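Local coordinates for protein putative methyltransferase from antibiotic biosynthesis pathway (Anabaena variabilis ATCC 29413, PDB 3EGE) that probably transfers a methyl group from S-adenosylmethionine to a substrate, perhaps in an antibiotic biosynthesis pathway, at residues A[99-104]-A[127-132]; A[186-191]-A[250-255]. One frame throughout, in Å; residues are numbered along the deposited sequence.

Contact 1 of 2, residues A[99-104]-A[127-132]; sequences ISILAI and VLLTFD
Strands 97-101 and 126-131 are the two parallel strands of a right-handed beta-alpha-beta crossover in the Rossmann-like methyltransferase sheet, with helix 110-120 between them, and Ile99, Ser100 and Ile101 pair with Val127, Leu128 and Leu129. Ser100 reaches both ways: its N donates to Val127 O at 3.2 Å, and its O accepts from Leu129 N. Leu102 N then donates to Leu129 O at 2.8 Å, carrying the pairing one residue beyond the first strand. There the chain turns away, Leu102 taking a left-handed backbone conformation (phi 48°, psi 53°). On the face of Ile101 and Leu129, helix 20-30 packs against the sheet; the side chains of Ile101 and Leu129 cross obliquely, CG2 of Ile101 lying 4.1 Å from CD2 of Leu129. Leu102 runs side by side with Leu129, both pointing the same way, and its CD2 reaches toward the Phe131 ring. The other face belongs to Ser100 and Leu128, under helix 110-120. CG of Leu128 is anti to the carbonyl carbon (chi1 -52°), which leans it toward strand 97-101; CD2 of Leu128 lies 3.8 Å from CB of Ser100, while CD1 meets CD1 of Ile104, whose side chain crosses that of Leu128 at about a right angle. Ser100 OG bonds to Ile41 O on the next strand. Where the strands part, one water donates to Ser100 O and to Leu129 O and accepts from Ala103 N at 3.0 Å.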
# COMPACT_ATOMS: atom_id res chain seq x y z
N ILE A 99 -5.08 -10.97 -0.86
CA ILE A 99 -4.16 -9.84 -0.91
C ILE A 99 -4.60 -8.68 0.02
O ILE A 99 -5.79 -8.52 0.31
CB ILE A 99 -3.95 -9.30 -2.38
CG1 ILE A 99 -5.16 -8.50 -2.89
CG2 ILE A 99 -3.61 -10.44 -3.34
CD1 ILE A 99 -4.90 -7.81 -4.18
N SER A 100 -3.62 -7.91 0.48
CA SER A 100 -3.90 -6.61 1.15
C SER A 100 -2.75 -5.68 0.75
O SER A 100 -1.59 -5.88 1.17
CB SER A 100 -4.07 -6.71 2.66
OG SER A 100 -4.70 -5.54 3.13
N ILE A 101 -3.09 -4.70 -0.09
CA ILE A 101 -2.13 -3.78 -0.68
C ILE A 101 -2.15 -2.44 0.07
O ILE A 101 -3.09 -1.66 -0.07
CB ILE A 101 -2.41 -3.60 -2.21
CG1 ILE A 101 -2.56 -4.99 -2.90
CG2 ILE A 101 -1.36 -2.64 -2.84
CD1 ILE A 101 -1.42 -6.12 -2.55
N LEU A 102 -1.12 -2.22 0.88
CA LEU A 102 -0.96 -1.01 1.72
C LEU A 102 -2.24 -0.66 2.49
O LEU A 102 -2.75 0.46 2.42
CB LEU A 102 -0.44 0.18 0.88
CG LEU A 102 0.96 0.04 0.25
CD1 LEU A 102 1.18 1.23 -0.69
CD2 LEU A 102 2.10 -0.06 1.29
N ALA A 103 -2.73 -1.66 3.22
CA ALA A 103 -3.97 -1.57 4.00
C ALA A 103 -3.90 -2.10 5.43
O ALA A 103 -4.56 -1.52 6.28
CB ALA A 103 -5.09 -2.30 3.25
N ILE A 104 -3.13 -3.16 5.70
CA ILE A 104 -3.11 -3.85 7.02
C ILE A 104 -2.82 -2.96 8.23
O ILE A 104 -3.23 -3.28 9.34
CB ILE A 104 -2.21 -5.16 7.05
CG1 ILE A 104 -0.69 -4.87 6.95
CG2 ILE A 104 -2.62 -6.13 5.97
CD1 ILE A 104 0.24 -6.13 7.28
N VAL A 127 -0.61 -12.53 0.00
CA VAL A 127 0.37 -11.55 -0.47
C VAL A 127 0.01 -10.18 0.16
O VAL A 127 -1.01 -9.60 -0.16
CB VAL A 127 0.36 -11.44 -2.03
CG1 VAL A 127 1.42 -10.39 -2.53
CG2 VAL A 127 0.58 -12.82 -2.67
N LEU A 128 0.87 -9.67 1.04
CA LEU A 128 0.67 -8.38 1.70
C LEU A 128 1.74 -7.38 1.23
O LEU A 128 2.90 -7.68 1.34
CB LEU A 128 0.78 -8.54 3.24
CG LEU A 128 -0.09 -9.64 3.90
CD1 LEU A 128 0.12 -9.68 5.43
CD2 LEU A 128 -1.56 -9.48 3.56
N LEU A 129 1.33 -6.23 0.67
CA LEU A 129 2.27 -5.13 0.37
C LEU A 129 2.11 -4.25 1.60
O LEU A 129 1.03 -3.69 1.84
CB LEU A 129 1.99 -4.34 -0.90
CG LEU A 129 3.00 -3.19 -1.19
CD1 LEU A 129 4.47 -3.68 -1.22
CD2 LEU A 129 2.67 -2.43 -2.48
N THR A 130 3.19 -4.16 2.37
CA THR A 130 3.24 -3.45 3.64
C THR A 130 4.56 -2.68 3.73
O THR A 130 5.25 -2.50 2.73
CB THR A 130 3.03 -4.46 4.82
OG1 THR A 130 2.93 -3.77 6.07
CG2 THR A 130 4.14 -5.52 4.86
N PHE A 131 4.89 -2.22 4.92
CA PHE A 131 6.08 -1.44 5.14
C PHE A 131 6.58 -1.46 6.59
O PHE A 131 5.85 -1.81 7.53
CB PHE A 131 5.80 0.04 4.76
CG PHE A 131 4.77 0.70 5.65
CD1 PHE A 131 3.41 0.54 5.39
CD2 PHE A 131 5.15 1.40 6.78
CE1 PHE A 131 2.44 1.10 6.23
CE2 PHE A 131 4.19 1.98 7.63
CZ PHE A 131 2.84 1.82 7.36
N ASP A 132 7.83 -1.03 6.71
CA ASP A 132 8.47 -0.71 7.96
C ASP A 132 9.43 0.48 7.71
O ASP A 132 10.53 0.32 7.16
CB ASP A 132 9.18 -1.91 8.53
CG ASP A 132 9.74 -1.66 9.91
OD1 ASP A 132 9.71 -0.49 10.38
OD2 ASP A 132 10.21 -2.64 10.50
O HOH W 1 -1.11 -4.23 3.41

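Contact 2 of 2, residues A[186-191]-A[250-255]; sequences DLFAAA and IGYRFI
The side chains of Phe188 and Tyr252 come in from opposing directions and overlap near their outer ends, their rings meeting obliquely with planes at 53° and centroids 5.0 Å apart. CE1 of Phe188 lies over one face of the tyrosine ring, 3.5 Å from Tyr252 CZ, while the phenol oxygen comes to the rim of the phenylalanine, near its plane, with OH 3.3 Å from Phe188 CD1. With CG between its own backbone N and carbonyl carbon (chi1 51°), the Phe188 ring is directed at the phenol end of Tyr252. CB of Ala191 lies over the centre of one face of the Phe188 ring, and Asp186 OD2 lies in plane at its edge; that carboxylate is itself held by Arg16 and Tyr48. Ala190 lies within the turn in which Ala191 N bonds back to Phe188 O; its CB touches CD1 of Ile250 at 3.4 Å and also approaches the edge of the Tyr252 ring at CE1, 4.3 Å away. The contact is thus carried by carbon surfaces and a phenol tip. It joins the loop between strand 172-181 and helix 202-206 to Tyr252 and the residues leading into strand 252-258, with Leu180 of strand 172-181 touching both Ile250 and Tyr252, and Ile22 of helix 20-30 touching Phe188.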
# COMPACT_ATOMS: atom_id res chain seq x y z
N ASP A 186 1.26 5.44 -9.08
CA ASP A 186 0.54 5.37 -7.83
C ASP A 186 1.24 6.29 -6.83
O ASP A 186 2.26 5.93 -6.24
CB ASP A 186 0.53 3.89 -7.37
CG ASP A 186 -0.45 3.61 -6.25
OD1 ASP A 186 -1.15 4.50 -5.73
OD2 ASP A 186 -0.52 2.43 -5.88
N LEU A 187 0.66 7.48 -6.63
CA LEU A 187 1.26 8.52 -5.82
C LEU A 187 0.89 8.41 -4.35
O LEU A 187 0.24 9.29 -3.79
CB LEU A 187 0.98 9.93 -6.39
CG LEU A 187 1.43 10.19 -7.85
CD1 LEU A 187 1.16 11.67 -8.27
CD2 LEU A 187 2.91 9.81 -8.07
N PHE A 188 1.34 7.31 -3.75
CA PHE A 188 1.28 7.13 -2.31
C PHE A 188 2.43 7.97 -1.68
O PHE A 188 3.28 8.51 -2.39
CB PHE A 188 1.25 5.66 -1.87
CG PHE A 188 2.31 4.79 -2.46
CD1 PHE A 188 3.58 4.75 -1.90
CD2 PHE A 188 2.01 3.96 -3.54
CE1 PHE A 188 4.59 3.90 -2.45
CE2 PHE A 188 2.99 3.10 -4.09
CZ PHE A 188 4.28 3.07 -3.54
N ALA A 189 2.40 8.07 -0.36
CA ALA A 189 3.26 8.98 0.43
C ALA A 189 4.69 9.27 -0.10
O ALA A 189 4.97 10.43 -0.46
CB ALA A 189 3.26 8.52 1.90
N ALA A 190 5.55 8.24 -0.19
CA ALA A 190 6.94 8.42 -0.65
C ALA A 190 7.18 8.16 -2.16
O ALA A 190 8.34 8.14 -2.60
CB ALA A 190 7.89 7.55 0.18
N ALA A 191 6.12 8.00 -2.95
CA ALA A 191 6.24 7.67 -4.36
C ALA A 191 6.86 8.80 -5.21
O ALA A 191 7.58 8.49 -6.17
CB ALA A 191 4.89 7.20 -4.93
N ILE A 250 12.42 2.63 0.58
CA ILE A 250 11.73 3.43 1.60
C ILE A 250 10.96 2.50 2.56
O ILE A 250 9.98 2.91 3.20
CB ILE A 250 10.85 4.53 0.95
CG1 ILE A 250 11.64 5.24 -0.17
CG2 ILE A 250 10.41 5.60 1.99
CD1 ILE A 250 10.83 6.27 -0.94
N GLY A 251 11.47 1.28 2.73
CA GLY A 251 10.91 0.30 3.64
C GLY A 251 9.66 -0.44 3.19
O GLY A 251 9.05 -1.11 4.02
N TYR A 252 9.29 -0.36 1.91
CA TYR A 252 8.14 -1.12 1.40
C TYR A 252 8.57 -2.56 1.21
O TYR A 252 9.66 -2.84 0.65
CB TYR A 252 7.56 -0.52 0.13
CG TYR A 252 6.93 0.83 0.35
CD1 TYR A 252 7.72 2.01 0.28
CD2 TYR A 252 5.58 0.95 0.65
CE1 TYR A 252 7.15 3.30 0.48
CE2 TYR A 252 4.97 2.23 0.85
CZ TYR A 252 5.77 3.41 0.77
OH TYR A 252 5.24 4.69 0.98
N ARG A 253 7.70 -3.47 1.68
CA ARG A 253 7.97 -4.90 1.71
C ARG A 253 6.74 -5.75 1.37
O ARG A 253 5.63 -5.46 1.83
CB ARG A 253 8.37 -5.29 3.14
CG ARG A 253 9.65 -4.70 3.68
CD ARG A 253 10.89 -5.39 3.08
NE ARG A 253 12.12 -4.81 3.57
CZ ARG A 253 12.66 -3.64 3.19
NH1 ARG A 253 12.08 -2.87 2.30
NH2 ARG A 253 13.79 -3.23 3.74
N PHE A 254 6.96 -6.80 0.57
CA PHE A 254 5.94 -7.83 0.36
C PHE A 254 6.19 -8.89 1.43
O PHE A 254 7.31 -9.38 1.55
CB PHE A 254 6.00 -8.47 -1.02
CG PHE A 254 5.40 -7.63 -2.11
CD1 PHE A 254 4.03 -7.54 -2.23
CD2 PHE A 254 6.21 -6.95 -3.02
CE1 PHE A 254 3.44 -6.76 -3.26
CE2 PHE A 254 5.64 -6.15 -4.05
CZ PHE A 254 4.25 -6.07 -4.18
N ILE A 255 5.17 -9.16 2.25
CA ILE A 255 5.15 -10.29 3.18
C ILE A 255 4.20 -11.28 2.49
O ILE A 255 3.10 -10.90 2.06
CB ILE A 255 4.53 -9.98 4.56
CG1 ILE A 255 5.36 -9.02 5.39
CG2 ILE A 255 4.45 -11.24 5.40
CD1 ILE A 255 4.64 -8.74 6.73

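In the fold
Contacts 1 and 2 both reach the same sheet, their centres about 9 Å apart, and meet where parallel strand 126-131 gives way to antiparallel strand 252-258. Two probable hydrogen bonds stitch that boundary, Leu128 N to Ile255 O at 2.7 Å and Thr130 N to Arg253 O at 2.8 Å. Side chains join them: Leu102 CD2 packs 3.7 Å from Tyr252 CD2, and Leu102 touches Phe188, so the loop leaving strand 97-101 and the loop 186-191 meet around one tyrosine. The side chain of Ala103 touches the glycine-rich segment after strand 37-41, which in relatives helps bind S-adenosylmethionine, and lies about 4 Å from a 1,2-ethanediol probably from the crystallisation liquor; contact 1 probably borders the cofactor pocket.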